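Local atomic coordinates of probable porin (Pseudomonas aeruginosa, PDB entry 4FT6), a protein that probably forms a water-filled beta-barrel channel of the OprD porin family, letting small solutes cross the bacterial outer membrane. Residues R251-F256 against A268-R272; K37-A42 against R78-L84; R175-F179 against K244-L248. One frame throughout, in Å; residues are numbered along the deposited sequence.

Contact 1. Residues R251-F256 against A268-R272; sequences RALTGF and AGYQR
Phe256 meets Gly269 through its CB, which lies 3.9 Å from Gly269 CA, while its ring stands off strand 268-272 and rests neither a face nor an edge on it. With CG placed between the backbone N and the carbonyl carbon (chi1 66°), the ring is carried away from the partner strand. The other flat group on this side is the carboxamide of Gln271. Its chain is fully extended, so that CG passes 3.5 Å from Leu253 O and the amide stands clear of the backbone, where it is gripped from both ends: Asn291 N gives a hydrogen bond to OE1, and NE2 bonds to Asn297 O. Thr254, paired with Gln271, sends OG1 to Val290 N of the same long loop. On the opposite face stand Leu253, Tyr270 and Arg272. The side chains of Tyr270 and Arg272 touch Arg304 of strand 304-313, and Leu253 lies against Val232 on the other flank.

Between the two faces the backbones run antiparallel, 178° apart. Leu253 and Arg272 form a hydrogen-bonded pair, Leu253 N to Arg272 O and Arg272 N to Leu253 O, each 2.9 Å. Gly255 and Tyr270 form the next, although Gly255 N reaches Tyr270 O at a bent 137°. Thr254 with Gln271 and Phe256 with Gly269 are the non-hydrogen-bonded pairs. Thr254 and Gln271 hold the loop after strand 264-274, consistent with a loop folded into the channel. The antiparallel register and the two-residue turn between strands 249-261 and 264-274 make this a beta hairpin of a porin barrel wall.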
# COMPACT_ATOMS: atom_id res chain seq x y z
N ARG A 251 -6.34 -16.73 9.53
CA ARG A 251 -6.26 -15.80 10.63
C ARG A 251 -4.85 -15.26 10.42
O ARG A 251 -3.94 -16.03 10.09
CB ARG A 251 -6.44 -16.55 11.97
CG ARG A 251 -6.33 -15.70 13.26
CD ARG A 251 -6.95 -16.39 14.53
NE ARG A 251 -6.41 -17.71 14.87
CZ ARG A 251 -5.67 -18.00 15.95
NH1 ARG A 251 -5.36 -17.07 16.84
NH2 ARG A 251 -5.25 -19.24 16.15
N ALA A 252 -4.66 -13.95 10.52
CA ALA A 252 -3.34 -13.38 10.29
C ALA A 252 -3.01 -12.34 11.35
O ALA A 252 -3.70 -11.32 11.46
CB ALA A 252 -3.27 -12.75 8.90
N LEU A 253 -1.96 -12.61 12.13
CA LEU A 253 -1.57 -11.72 13.23
C LEU A 253 -0.32 -10.92 12.87
O LEU A 253 0.59 -11.43 12.19
CB LEU A 253 -1.31 -12.54 14.49
CG LEU A 253 -0.73 -11.87 15.74
CD1 LEU A 253 -1.80 -11.15 16.55
CD2 LEU A 253 -0.06 -12.92 16.61
N THR A 254 -0.28 -9.68 13.33
CA THR A 254 0.86 -8.80 13.11
C THR A 254 0.94 -7.85 14.30
O THR A 254 -0.08 -7.57 14.94
CB THR A 254 0.73 -7.97 11.81
OG1 THR A 254 1.75 -6.96 11.77
CG2 THR A 254 -0.63 -7.27 11.74
N GLY A 255 2.13 -7.38 14.60
CA GLY A 255 2.31 -6.44 15.69
C GLY A 255 3.76 -5.99 15.72
O GLY A 255 4.65 -6.68 15.23
N PHE A 256 4.01 -4.82 16.28
CA PHE A 256 5.38 -4.39 16.45
C PHE A 256 5.51 -3.49 17.66
O PHE A 256 4.52 -3.06 18.25
CB PHE A 256 5.87 -3.63 15.22
CG PHE A 256 5.16 -2.32 14.99
CD1 PHE A 256 5.49 -1.19 15.73
CD2 PHE A 256 4.17 -2.21 14.02
CE1 PHE A 256 4.84 0.02 15.53
CE2 PHE A 256 3.51 -0.99 13.81
CZ PHE A 256 3.85 0.12 14.57
N ALA A 268 11.06 -3.99 16.63
CA ALA A 268 10.88 -5.41 16.40
C ALA A 268 9.43 -5.65 16.01
O ALA A 268 8.52 -5.02 16.55
CB ALA A 268 11.26 -6.21 17.63
N GLY A 269 9.23 -6.57 15.08
CA GLY A 269 7.89 -6.88 14.61
C GLY A 269 7.72 -8.37 14.58
O GLY A 269 8.71 -9.10 14.45
N TYR A 270 6.48 -8.83 14.71
CA TYR A 270 6.17 -10.24 14.58
C TYR A 270 4.92 -10.40 13.74
O TYR A 270 4.04 -9.53 13.74
CB TYR A 270 5.95 -10.90 15.94
CG TYR A 270 5.74 -12.40 15.86
CD1 TYR A 270 6.80 -13.26 15.64
CD2 TYR A 270 4.47 -12.96 16.01
CE1 TYR A 270 6.62 -14.64 15.57
CE2 TYR A 270 4.28 -14.34 15.95
CZ TYR A 270 5.36 -15.18 15.72
OH TYR A 270 5.19 -16.55 15.65
N GLN A 271 4.85 -11.52 13.03
CA GLN A 271 3.75 -11.76 12.11
C GLN A 271 3.55 -13.26 11.95
O GLN A 271 4.53 -14.00 11.81
CB GLN A 271 4.05 -11.11 10.77
CG GLN A 271 3.01 -11.38 9.72
CD GLN A 271 3.28 -10.61 8.46
OE1 GLN A 271 3.52 -9.39 8.49
NE2 GLN A 271 3.24 -11.30 7.32
N ARG A 272 2.30 -13.72 11.96
CA ARG A 272 2.02 -15.14 11.79
C ARG A 272 0.72 -15.43 11.04
O ARG A 272 -0.31 -14.80 11.28
CB ARG A 272 2.04 -15.87 13.13
CG ARG A 272 1.72 -17.34 13.03
CD ARG A 272 1.99 -18.03 14.32
NE ARG A 272 1.68 -19.46 14.30
CZ ARG A 272 1.96 -20.29 15.30
NH1 ARG A 272 2.56 -19.84 16.39
NH2 ARG A 272 1.65 -21.58 15.20

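Contact 2. Residues K37-A42 against R78-L84; sequences KQEEWA and RAGSGLL. With C8E ((hydroxyethyloxy)tri(ethyloxy)octane), chain C.
Glu40 and Ser81 form the tight centre of this contact, a buried carboxylate held by a loop. Ser81 OG donates to the anti lone pair of Glu40 OE2 at 2.5 Å, and Ser81 N adds a weak bond of 3.3 Å to the same oxygen. The hydroxyl is itself fixed in place: it accepts from Leu83 N at 3.1 Å, closing an ST turn, and its position between the backbone N and carbonyl carbon (chi1 84°) serves both bonds. Ser74 OG bonds to the other carboxylate oxygen, while Ala79 O lies close to both without bonding. Leu83 CD1 packs 4.0 Å from Ala42 CB and beside Glu40 CB, and Leu84 CD1 comes within 3.8 Å of Glu40 OE1.

Strand 37-42 is part of the wall of the OprD-type beta barrel, and residues 78-84 belong to the long loop between strands 58-71 and 95-107. Glu40 and Ala42 face this loop, whereas Trp41 points away from it. The indole ring takes the octane-bearing detergent C8E over one face, with its C7 3.4 Å above the ring plane and over its centre, as expected of a surface that would meet lipid in the membrane. Trp41 NE1 meanwhile bonds to Asn21 OD1.

Lys37, Glu39 and Arg78 make the partly exposed, charge-rich side, where several bonds are weak or long. Glu39 N donates to Arg78 O, and Arg78 NH1 returns a weak bond to Glu39 O from the edge of the guanidinium. The Glu39 carboxylate is turned 70° from that guanidinium. Its OE1, 3.7 Å from Arg78 NH1, lies well out of the guanidinium plane with no N-H pointing at it, a long salt bridge of charge alone. Lys37 NZ reaches Glu39 OE1 from above the carboxylate plane, Tyr23 OH bonds to Glu39 OE2, and Asp73 supplies Arg78 with a second carboxylate.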
# COMPACT_ATOMS: atom_id res chain seq x y z
N LYS A 37 15.67 -11.00 -15.54
CA LYS A 37 15.67 -9.64 -15.02
C LYS A 37 14.40 -8.89 -15.38
O LYS A 37 13.85 -9.07 -16.46
CB LYS A 37 16.88 -8.91 -15.61
CG LYS A 37 17.14 -7.54 -15.05
CD LYS A 37 17.98 -6.72 -16.02
CE LYS A 37 19.30 -7.36 -16.37
NZ LYS A 37 20.12 -6.43 -17.19
N GLN A 38 13.92 -8.06 -14.45
CA GLN A 38 12.97 -7.01 -14.79
C GLN A 38 13.69 -5.70 -14.61
O GLN A 38 13.98 -5.28 -13.48
CB GLN A 38 11.74 -7.04 -13.86
CG GLN A 38 10.88 -8.28 -13.96
CD GLN A 38 9.93 -8.44 -12.77
OE1 GLN A 38 9.83 -7.56 -11.90
NE2 GLN A 38 9.23 -9.57 -12.73
N GLU A 39 14.01 -5.03 -15.72
CA GLU A 39 14.69 -3.74 -15.63
C GLU A 39 14.04 -2.71 -16.52
O GLU A 39 14.22 -2.75 -17.74
CB GLU A 39 16.16 -3.87 -16.03
CG GLU A 39 16.92 -2.56 -15.98
CD GLU A 39 18.33 -2.69 -16.50
OE1 GLU A 39 18.54 -3.54 -17.40
OE2 GLU A 39 19.21 -1.96 -16.02
N GLU A 40 13.31 -1.78 -15.92
CA GLU A 40 12.64 -0.73 -16.69
C GLU A 40 12.83 0.66 -16.09
O GLU A 40 13.22 0.80 -14.92
CB GLU A 40 11.14 -1.05 -16.87
CG GLU A 40 10.87 -2.21 -17.80
CD GLU A 40 9.39 -2.55 -17.91
OE1 GLU A 40 8.90 -2.68 -19.06
OE2 GLU A 40 8.73 -2.67 -16.86
N TRP A 41 12.57 1.67 -16.90
CA TRP A 41 12.69 3.05 -16.46
C TRP A 41 11.54 3.88 -17.04
O TRP A 41 11.30 3.86 -18.25
CB TRP A 41 14.02 3.61 -16.94
CG TRP A 41 14.27 5.00 -16.51
CD1 TRP A 41 13.81 5.59 -15.37
CD2 TRP A 41 15.04 5.98 -17.21
NE1 TRP A 41 14.26 6.89 -15.31
CE2 TRP A 41 15.01 7.16 -16.43
CE3 TRP A 41 15.75 5.98 -18.41
CZ2 TRP A 41 15.67 8.33 -16.83
CZ3 TRP A 41 16.40 7.14 -18.81
CH2 TRP A 41 16.35 8.30 -18.02
N ALA A 42 10.84 4.62 -16.19
CA ALA A 42 9.60 5.28 -16.58
C ALA A 42 9.39 6.58 -15.84
O ALA A 42 9.91 6.78 -14.74
CB ALA A 42 8.41 4.35 -16.35
N ARG A 78 12.90 -8.07 -20.59
CA ARG A 78 13.03 -7.64 -19.21
C ARG A 78 11.93 -6.70 -18.76
O ARG A 78 12.22 -5.77 -18.01
CB ARG A 78 14.40 -6.97 -19.02
CG ARG A 78 14.68 -5.85 -19.99
CD ARG A 78 16.07 -5.25 -19.81
NE ARG A 78 16.39 -4.37 -20.94
CZ ARG A 78 16.30 -3.04 -20.93
NH1 ARG A 78 15.93 -2.41 -19.82
NH2 ARG A 78 16.59 -2.34 -22.02
N ALA A 79 10.68 -6.95 -19.15
CA ALA A 79 9.62 -5.93 -19.09
C ALA A 79 8.49 -6.03 -18.03
O ALA A 79 7.68 -5.12 -17.91
CB ALA A 79 9.01 -5.72 -20.51
N GLY A 80 8.41 -7.12 -17.27
CA GLY A 80 7.28 -7.23 -16.35
C GLY A 80 7.41 -6.48 -15.03
O GLY A 80 6.87 -6.92 -14.02
N SER A 81 8.10 -5.35 -15.02
CA SER A 81 8.49 -4.71 -13.76
C SER A 81 7.34 -4.14 -12.95
O SER A 81 7.48 -3.91 -11.74
CB SER A 81 9.51 -3.61 -14.00
OG SER A 81 8.85 -2.41 -14.37
N GLY A 82 6.22 -3.88 -13.61
CA GLY A 82 5.09 -3.22 -12.96
C GLY A 82 5.07 -1.71 -13.10
O GLY A 82 4.19 -1.06 -12.55
N LEU A 83 6.02 -1.14 -13.84
CA LEU A 83 6.01 0.30 -14.12
C LEU A 83 5.12 0.58 -15.32
O LEU A 83 4.61 1.69 -15.49
CB LEU A 83 7.40 0.82 -14.47
CG LEU A 83 8.60 0.55 -13.58
CD1 LEU A 83 9.76 1.44 -13.98
CD2 LEU A 83 8.22 0.77 -12.14
N LEU A 84 4.97 -0.44 -16.16
CA LEU A 84 4.29 -0.29 -17.44
C LEU A 84 3.44 -1.52 -17.75
O LEU A 84 3.78 -2.63 -17.34
CB LEU A 84 5.32 -0.10 -18.57
CG LEU A 84 6.31 1.06 -18.60
CD1 LEU A 84 7.34 0.77 -19.68
CD2 LEU A 84 5.61 2.38 -18.89
C3 C8E C . 19.51 2.21 -19.65
C4 C8E C . 19.24 3.66 -19.26
C5 C8E C . 18.43 3.74 -17.98
C6 C8E C . 19.11 4.64 -16.95
C7 C8E C . 18.14 5.18 -15.90
C8 C8E C . 18.89 5.87 -14.77
O9 C8E C . 18.18 7.01 -14.32
C10 C8E C . 17.41 6.78 -13.16
C11 C8E C . 17.06 8.10 -12.49
O12 C8E C . 16.26 7.89 -11.34
C13 C8E C . 16.75 8.60 -10.22

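Contact 3. Residues R175-F179 against K244-L248; sequences RGGAF and KLGEL
Arg175, Ala178 and Phe179 meet Lys244, Leu245 and Leu248 in a largely apolar loop-to-loop contact at one end of the porin beta barrel, probably the extracellular one. Residues 175-179 belong to the loop leading into strand 183-192. Their partners, residues 244-248, lie in the loop that joins strands 226-239 and 249-261, so the contact brings together two connections that are well separated along the chain.

Leu245 is the central apolar side chain. Its two methyls part around the first loop: CD1 lies 3.8 Å from Arg175 CB, and CD2 lies 3.9 Å from Gly176 O, while its CG touches Ala178 CB. Ala178 CB also meets Lys244 CB at 3.8 Å. What brings Ala178 round to face Leu245 is a sharp bend at Gly177, where a weak bond from Ala178 N to Gly176 O fits a classic gamma turn.

Arg175 lies obliquely across Leu245. Its chain is bent at chi2 (-68°), which sends the guanidinium past Leu248 in the opposite sense to that side chain, NH1 coming 3.7 Å from Leu248 CD2. The charge is answered from a third loop, for NH2 makes a salt bridge to Asp277. Apolar contact along the stem and an ionic partner at the tip therefore tie three loops together. Turn residues between strands 197-206 and 210-223 join in, Ile209 against Ala178 and Asp208 through its backbone to Lys244.

At the far side a single hydrogen bond crosses the contact. The Lys244 chain bends at chi3 (90°), and NZ approaches Phe179 O in the carbonyl plane, at 2.9 Å.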
# COMPACT_ATOMS: atom_id res chain seq x y z
N ARG A 175 -4.86 -15.54 -6.30
CA ARG A 175 -5.82 -16.58 -6.71
C ARG A 175 -6.41 -16.34 -8.10
O ARG A 175 -6.28 -17.18 -9.00
CB ARG A 175 -6.96 -16.73 -5.70
CG ARG A 175 -6.53 -16.90 -4.25
CD ARG A 175 -5.84 -18.23 -3.99
NE ARG A 175 -5.49 -18.41 -2.58
CZ ARG A 175 -6.15 -19.21 -1.73
NH1 ARG A 175 -7.19 -19.90 -2.15
NH2 ARG A 175 -5.76 -19.32 -0.46
N GLY A 176 -7.08 -15.22 -8.27
CA GLY A 176 -7.77 -14.95 -9.52
C GLY A 176 -8.81 -16.02 -9.82
O GLY A 176 -9.17 -16.80 -8.93
N GLY A 177 -9.29 -16.06 -11.05
CA GLY A 177 -10.36 -16.97 -11.40
C GLY A 177 -11.73 -16.45 -10.97
O GLY A 177 -12.61 -16.21 -11.81
N ALA A 178 -11.91 -16.29 -9.66
CA ALA A 178 -13.19 -15.86 -9.10
C ALA A 178 -13.22 -14.34 -9.00
O ALA A 178 -12.32 -13.75 -8.42
CB ALA A 178 -13.42 -16.48 -7.74
N PHE A 179 -14.25 -13.69 -9.54
CA PHE A 179 -14.31 -12.22 -9.46
C PHE A 179 -15.55 -11.73 -8.72
O PHE A 179 -16.52 -12.47 -8.56
CB PHE A 179 -14.27 -11.60 -10.86
CG PHE A 179 -12.94 -11.76 -11.55
CD1 PHE A 179 -11.95 -10.78 -11.42
CD2 PHE A 179 -12.65 -12.88 -12.33
CE1 PHE A 179 -10.68 -10.93 -12.06
CE2 PHE A 179 -11.39 -13.03 -12.96
CZ PHE A 179 -10.41 -12.06 -12.82
N LYS A 244 -16.95 -18.92 -4.00
CA LYS A 244 -16.41 -19.30 -5.31
C LYS A 244 -14.98 -19.83 -5.28
O LYS A 244 -14.64 -20.75 -6.02
CB LYS A 244 -16.54 -18.12 -6.27
CG LYS A 244 -17.96 -17.92 -6.72
CD LYS A 244 -18.18 -16.49 -7.16
CE LYS A 244 -17.89 -16.30 -8.62
NZ LYS A 244 -18.06 -14.86 -8.95
N LEU A 245 -14.15 -19.28 -4.41
CA LEU A 245 -12.82 -19.84 -4.25
C LEU A 245 -12.83 -21.11 -3.40
O LEU A 245 -11.78 -21.66 -3.12
CB LEU A 245 -11.87 -18.80 -3.64
CG LEU A 245 -11.35 -17.80 -4.67
CD1 LEU A 245 -10.39 -16.86 -4.01
CD2 LEU A 245 -10.65 -18.53 -5.81
N GLY A 246 -14.02 -21.57 -3.01
CA GLY A 246 -14.15 -22.70 -2.09
C GLY A 246 -14.10 -22.25 -0.63
O GLY A 246 -14.21 -21.06 -0.33
N GLU A 247 -13.94 -23.20 0.28
CA GLU A 247 -13.77 -22.86 1.70
C GLU A 247 -12.42 -22.21 1.93
O GLU A 247 -11.40 -22.72 1.49
CB GLU A 247 -13.90 -24.11 2.57
CG GLU A 247 -15.31 -24.68 2.62
CD GLU A 247 -15.38 -26.04 3.31
OE1 GLU A 247 -14.32 -26.70 3.47
OE2 GLU A 247 -16.50 -26.45 3.70
N LEU A 248 -12.42 -21.07 2.62
CA LEU A 248 -11.19 -20.32 2.88
C LEU A 248 -11.06 -20.15 4.39
O LEU A 248 -12.05 -20.06 5.12
CB LEU A 248 -11.24 -18.95 2.21
CG LEU A 248 -11.36 -18.99 0.68
CD1 LEU A 248 -11.65 -17.61 0.11
CD2 LEU A 248 -10.07 -19.56 0.09

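In the fold
The three contacts sample different ways of building one barrel: wall to wall in contact 1, wall to loop in contact 2, loop to loop in contact 3. Contacts 1 and 3 adjoin in sequence, since Leu248 leads directly into the strand that carries Arg251, yet their centres are about 25 Å apart. Contact 2 stands apart, its nearest atoms about 21 Å from contact 1 and about 16 Å from contact 3. The loop after strand 264-274 links the other two, receiving Gln271 of contact 1 and Arg175 of contact 3. Bound decyl maltoside is found about 12 Å from the Phe179 side chain; for the Leu84 side chain the distance to bound decyl maltoside is about 14 Å.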